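Denovo NTF2 (Synthetic construct, PDB 6W40) is a de novo designed protein of the NTF2-like fold, made to explore diverse pocket structures, with no natural function known. Local coordinates at residues 4-7 with 8-12; 38-42 with 43-47. All coordinates share one frame; numbering follows the deposited sequence.

Contact 1 of 2, residues 4-7 with 8-12; sequences EEKH and LRDMM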
loop_
_atom_site.group_PDB
_atom_site.type_symbol
_atom_site.label_atom_id
_atom_site.label_comp_id
_atom_site.label_asym_id
_atom_site.label_seq_id
_atom_site.Cartn_x
_atom_site.Cartn_y
_atom_site.Cartn_z
ATOM N N GLU A 4 -17.372 4.513 -5.078
ATOM C CA GLU A 4 -16.692 3.343 -4.530
ATOM C C GLU A 4 -15.730 2.742 -5.545
ATOM O O GLU A 4 -14.647 2.271 -5.179
ATOM C CB GLU A 4 -17.707 2.297 -4.074
ATOM C CG GLU A 4 -17.149 1.332 -3.036
ATOM C CD GLU A 4 -17.923 0.030 -2.961
ATOM O OE1 GLU A 4 -17.332 -1.029 -3.259
ATOM O OE2 GLU A 4 -19.121 0.065 -2.608
ATOM N N GLU A 5 -16.109 2.747 -6.825
ATOM C CA GLU A 5 -15.215 2.258 -7.870
ATOM C C GLU A 5 -13.902 3.031 -7.868
ATOM O O GLU A 5 -12.817 2.439 -7.924
ATOM C CB GLU A 5 -15.900 2.362 -9.232
ATOM C CG GLU A 5 -15.014 1.986 -10.407
ATOM C CD GLU A 5 -14.548 0.545 -10.345
ATOM O OE1 GLU A 5 -13.476 0.241 -10.908
ATOM O OE2 GLU A 5 -15.252 -0.283 -9.729
ATOM N N LYS A 6 -13.984 4.361 -7.795
ATOM C CA LYS A 6 -12.780 5.183 -7.719
ATOM C C LYS A 6 -11.943 4.821 -6.499
ATOM O O LYS A 6 -10.707 4.798 -6.569
ATOM C CB LYS A 6 -13.169 6.663 -7.695
ATOM C CG LYS A 6 -12.059 7.608 -7.270
ATOM C CD LYS A 6 -10.885 7.571 -8.230
ATOM C CE LYS A 6 -9.796 8.521 -7.779
ATOM N NZ LYS A 6 -9.481 8.342 -6.335
ATOM N N HIS A 7 -12.597 4.518 -5.377
ATOM C CA HIS A 7 -11.858 4.178 -4.167
ATOM C C HIS A 7 -11.218 2.800 -4.277
ATOM O O HIS A 7 -10.098 2.591 -3.795
ATOM C CB HIS A 7 -12.778 4.249 -2.954
ATOM C CG HIS A 7 -12.109 4.788 -1.731
ATOM N ND1 HIS A 7 -11.426 5.985 -1.728
ATOM C CD2 HIS A 7 -12.010 4.294 -0.475
ATOM C CE1 HIS A 7 -10.938 6.208 -0.522
ATOM N NE2 HIS A 7 -11.279 5.198 0.258
ATOM N N LEU A 8 -11.917 1.847 -4.897
ATOM C CA LEU A 8 -11.319 0.542 -5.161
ATOM C C LEU A 8 -10.078 0.678 -6.031
ATOM O O LEU A 8 -9.088 -0.038 -5.834
ATOM C CB LEU A 8 -12.335 -0.377 -5.837
ATOM C CG LEU A 8 -13.178 -1.326 -4.984
ATOM C CD1 LEU A 8 -14.007 -0.571 -3.961
ATOM C CD2 LEU A 8 -14.071 -2.152 -5.889
ATOM N N ARG A 9 -10.116 1.592 -7.001
ATOM C CA ARG A 9 -8.964 1.802 -7.869
ATOM C C ARG A 9 -7.801 2.422 -7.105
ATOM O O ARG A 9 -6.649 2.018 -7.289
ATOM C CB ARG A 9 -9.365 2.674 -9.059
ATOM C CG ARG A 9 -10.078 1.911 -10.167
ATOM C CD ARG A 9 -11.331 2.632 -10.645
ATOM N NE ARG A 9 -11.192 4.085 -10.621
ATOM C CZ ARG A 9 -12.097 4.927 -11.109
ATOM N NH1 ARG A 9 -13.206 4.459 -11.666
ATOM N NH2 ARG A 9 -11.894 6.235 -11.044
ATOM N N ASP A 10 -8.087 3.395 -6.235
ATOM C CA ASP A 10 -7.031 4.019 -5.441
ATOM C C ASP A 10 -6.289 2.986 -4.602
ATOM O O ASP A 10 -5.053 2.956 -4.584
ATOM C CB ASP A 10 -7.623 5.113 -4.550
ATOM C CG ASP A 10 -7.270 6.512 -5.026
ATOM O OD1 ASP A 10 -6.155 6.699 -5.556
ATOM O OD2 ASP A 10 -8.104 7.427 -4.865
ATOM N N MET A 11 -7.031 2.118 -3.906
ATOM C CA MET A 11 -6.404 1.106 -3.060
ATOM C C MET A 11 -5.526 0.162 -3.872
ATOM O O MET A 11 -4.424 -0.196 -3.440
ATOM C CB MET A 11 -7.473 0.317 -2.303
ATOM C CG MET A 11 -8.042 1.035 -1.096
ATOM S SD MET A 11 -6.840 1.175 0.242
ATOM C CE MET A 11 -6.509 -0.553 0.579
ATOM N N MET A 12 -5.997 -0.256 -5.050
ATOM C CA MET A 12 -5.195 -1.135 -5.893
ATOM C C MET A 12 -3.908 -0.459 -6.350
ATOM O O MET A 12 -2.895 -1.135 -6.566
ATOM C CB MET A 12 -6.010 -1.602 -7.099
ATOM C CG MET A 12 -6.936 -2.773 -6.804
ATOM S SD MET A 12 -7.924 -3.284 -8.223
ATOM C CE MET A 12 -6.650 -3.531 -9.459
#
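Leu8 lies against Glu4 one helical turn back, on the closely packed side of this stretch: its CD1 comes 3.2 Å from Glu4 O and also meets the Glu4 side chain. The backbone of that pair is joined as well, Leu8 N donating to Glu4 O over 2.8 Å with an N-H...O angle of 163°. Glu4 keeps an extended chain, CG anti to its own nitrogen (chi1 -158°), and its carboxylate engages the second subunit, in a salt bridge with Lys76 and a hydrogen bond to the backbone N of Ile75. Leu8, His7 and Met11 also pack on that subunit. Segments 4-7 and 8-12 are both part of helix 2-18, the N-terminal helix of the NTF2-like fold, whose i to i+4 bonding continues with Met11 N to His7 O at 3.1 Å. The flank of Glu5, Lys6 and Arg9 is the more solvent-exposed one. There the Arg9 guanidinium sets one face over Lys6 CA, displaced from the middle of the group, while Arg9 NH2 reaches Lys6 CD at 3.3 Å. Glu5 runs roughly perpendicular to Arg9, its OE1 3.2 Å from Arg9 CD but 4.3 Å from Arg9 NH1, a separation too long for a salt bridge.

Contact 2 of 2, residues 38-42 with 43-47; sequences QVDVG and DKHIH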
loop_
_atom_site.group_PDB
_atom_site.type_symbol
_atom_site.label_atom_id
_atom_site.label_comp_id
_atom_site.label_asym_id
_atom_site.label_seq_id
_atom_site.Cartn_x
_atom_site.Cartn_y
_atom_site.Cartn_z
ATOM N N GLN A 38 6.760 14.986 -12.715
ATOM C CA GLN A 38 7.717 16.034 -12.389
ATOM C C GLN A 38 8.574 15.587 -11.216
ATOM O O GLN A 38 8.049 15.147 -10.187
ATOM C CB GLN A 38 7.024 17.367 -12.081
ATOM C CG GLN A 38 5.826 17.284 -11.157
ATOM C CD GLN A 38 5.253 18.655 -10.851
ATOM O OE1 GLN A 38 4.038 18.853 -10.868
ATOM N NE2 GLN A 38 6.130 19.613 -10.571
ATOM N N VAL A 39 9.890 15.692 -11.382
ATOM C CA VAL A 39 10.860 15.296 -10.369
ATOM C C VAL A 39 11.523 16.554 -9.829
ATOM O O VAL A 39 11.928 17.431 -10.602
ATOM C CB VAL A 39 11.912 14.329 -10.939
ATOM C CG1 VAL A 39 12.629 13.601 -9.814
ATOM C CG2 VAL A 39 11.268 13.347 -11.900
ATOM N N ASP A 40 11.632 16.641 -8.509
ATOM C CA ASP A 40 12.297 17.756 -7.839
ATOM C C ASP A 40 13.509 17.197 -7.104
ATOM O O ASP A 40 13.379 16.654 -6.003
ATOM C CB ASP A 40 11.348 18.474 -6.886
ATOM C CG ASP A 40 10.275 19.253 -7.615
ATOM O OD1 ASP A 40 10.599 19.894 -8.635
ATOM O OD2 ASP A 40 9.108 19.221 -7.172
ATOM N N VAL A 41 14.679 17.321 -7.714
ATOM C CA VAL A 41 15.935 16.878 -7.111
ATOM C C VAL A 41 16.773 18.130 -6.889
ATOM O O VAL A 41 17.513 18.573 -7.772
ATOM C CB VAL A 41 16.676 15.854 -7.974
ATOM C CG1 VAL A 41 17.957 15.420 -7.279
ATOM C CG2 VAL A 41 15.788 14.658 -8.246
ATOM N N GLY A 42 16.665 18.707 -5.702
ATOM C CA GLY A 42 17.418 19.912 -5.404
ATOM C C GLY A 42 16.909 21.072 -6.232
ATOM O O GLY A 42 15.719 21.415 -6.200
ATOM N N ASP A 43 17.808 21.688 -6.996
ATOM C CA ASP A 43 17.456 22.795 -7.875
ATOM C C ASP A 43 17.188 22.350 -9.304
ATOM O O ASP A 43 16.863 23.190 -10.150
ATOM C CB ASP A 43 18.564 23.853 -7.859
ATOM C CG ASP A 43 18.867 24.356 -6.462
ATOM O OD1 ASP A 43 17.986 24.240 -5.584
ATOM O OD2 ASP A 43 19.986 24.865 -6.245
ATOM N N LYS A 44 17.321 21.059 -9.596
ATOM C CA LYS A 44 16.973 20.511 -10.897
ATOM C C LYS A 44 15.515 20.070 -10.876
ATOM O O LYS A 44 15.089 19.359 -9.960
ATOM C CB LYS A 44 17.884 19.332 -11.245
ATOM C CG LYS A 44 17.638 18.718 -12.614
ATOM C CD LYS A 44 18.355 19.491 -13.709
ATOM C CE LYS A 44 18.278 18.752 -15.034
ATOM N NZ LYS A 44 19.067 19.428 -16.099
ATOM N N HIS A 45 14.752 20.497 -11.879
ATOM C CA HIS A 45 13.327 20.204 -11.953
ATOM C C HIS A 45 13.009 19.648 -13.332
ATOM O O HIS A 45 13.167 20.347 -14.338
ATOM C CB HIS A 45 12.496 21.455 -11.653
ATOM C CG HIS A 45 12.840 22.101 -10.347
ATOM N ND1 HIS A 45 12.293 21.696 -9.147
ATOM C CD2 HIS A 45 13.689 23.113 -10.049
ATOM C CE1 HIS A 45 12.785 22.434 -8.169
ATOM N NE2 HIS A 45 13.635 23.303 -8.689
ATOM N N ILE A 46 12.566 18.395 -13.373
ATOM C CA ILE A 46 12.301 17.673 -14.611
ATOM C C ILE A 46 10.794 17.569 -14.798
ATOM O O ILE A 46 10.051 17.406 -13.826
ATOM C CB ILE A 46 12.958 16.279 -14.586
ATOM C CG1 ILE A 46 14.463 16.407 -14.339
ATOM C CG2 ILE A 46 12.703 15.532 -15.881
ATOM C CD1 ILE A 46 15.195 15.084 -14.320
ATOM N N HIS A 47 10.344 17.676 -16.048
ATOM C CA HIS A 47 8.928 17.552 -16.388
ATOM C C HIS A 47 8.798 16.683 -17.629
ATOM O O HIS A 47 9.387 16.994 -18.668
ATOM C CB HIS A 47 8.289 18.924 -16.631
ATOM C CG HIS A 47 8.169 19.766 -15.398
ATOM N ND1 HIS A 47 6.982 19.919 -14.714
ATOM C CD2 HIS A 47 9.087 20.501 -14.728
ATOM C CE1 HIS A 47 7.175 20.711 -13.675
ATOM N NE2 HIS A 47 8.443 21.079 -13.659
HETATM O O HOH W 1 14.214 24.131 -5.823
#
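A beta hairpin with a two-residue loop, Gly42-Asp43, joins strands 35-41 and 44-49 of the NTF2-like sheet through a type II' turn from Val41 to Lys44. The strand segments run antiparallel, their axes 4.6 Å apart at closest approach. Gly42 takes a positive phi (68°), which favours glycine at this corner of the turn. Val41 and Lys44 form the hydrogen-bonded pair that shuts it, with Val41 N to Lys44 O and Lys44 N to Val41 O both at 3.1 Å. Val39 and Ile46 make the next such pair; their side chains share a sheet face, CB to CB 4.3 Å, where Val39 packs on Leu61 and Ile46 on Glu57 of helix 51-65. Gln38, Asp40, His45 and His47 occupy the opposite face. There Gln38 CG sits between the backbone N and the carbonyl carbon (chi1 46°) and the chain then extends, which stands it alongside His47; its CB forms a CH-pi contact over one face of the imidazole, 4.0 Å from the ring centroid. The Gln38 amide is turned 44° from that ring, with NE2 3.5 Å from His47 CE1. Asp40 has two partners, since OD2 forms a salt bridge with Arg116 of strand 111-119 while OD1 accepts from His45; the arginine probably steadies the carboxylate that the histidine uses. A water donates to Gly42 O and accepts a weak bond from His45 NE2, tying the far side of the ring to the turn. His45 ND1 reaches Asp40 OD1 at 2.5 Å, the oxygen lying in the ring plane although the nitrogen approaches from above the carboxylate plane.

Overall arrangement
Contacts 1 and 2 sit on opposite sides of the chain's centre, their own centres 29 Å apart and their nearest atoms about 17 Å apart, so neither touches the other. They follow in series along the sequence: the helical stretch 4-12 is complete before the hairpin 38-47 begins. Their surroundings differ too. Contact 1 faces the second subunit of the dimeric assembly, whereas no other chain of the assembly reaches contact 2, which is anchored within its own chain to strand 111-119 and helix 51-65. NTF2-like folds generally enclose a pocket between curved sheet and helices; the two contacts represent one element of each kind, though neither is identified as part of the pocket.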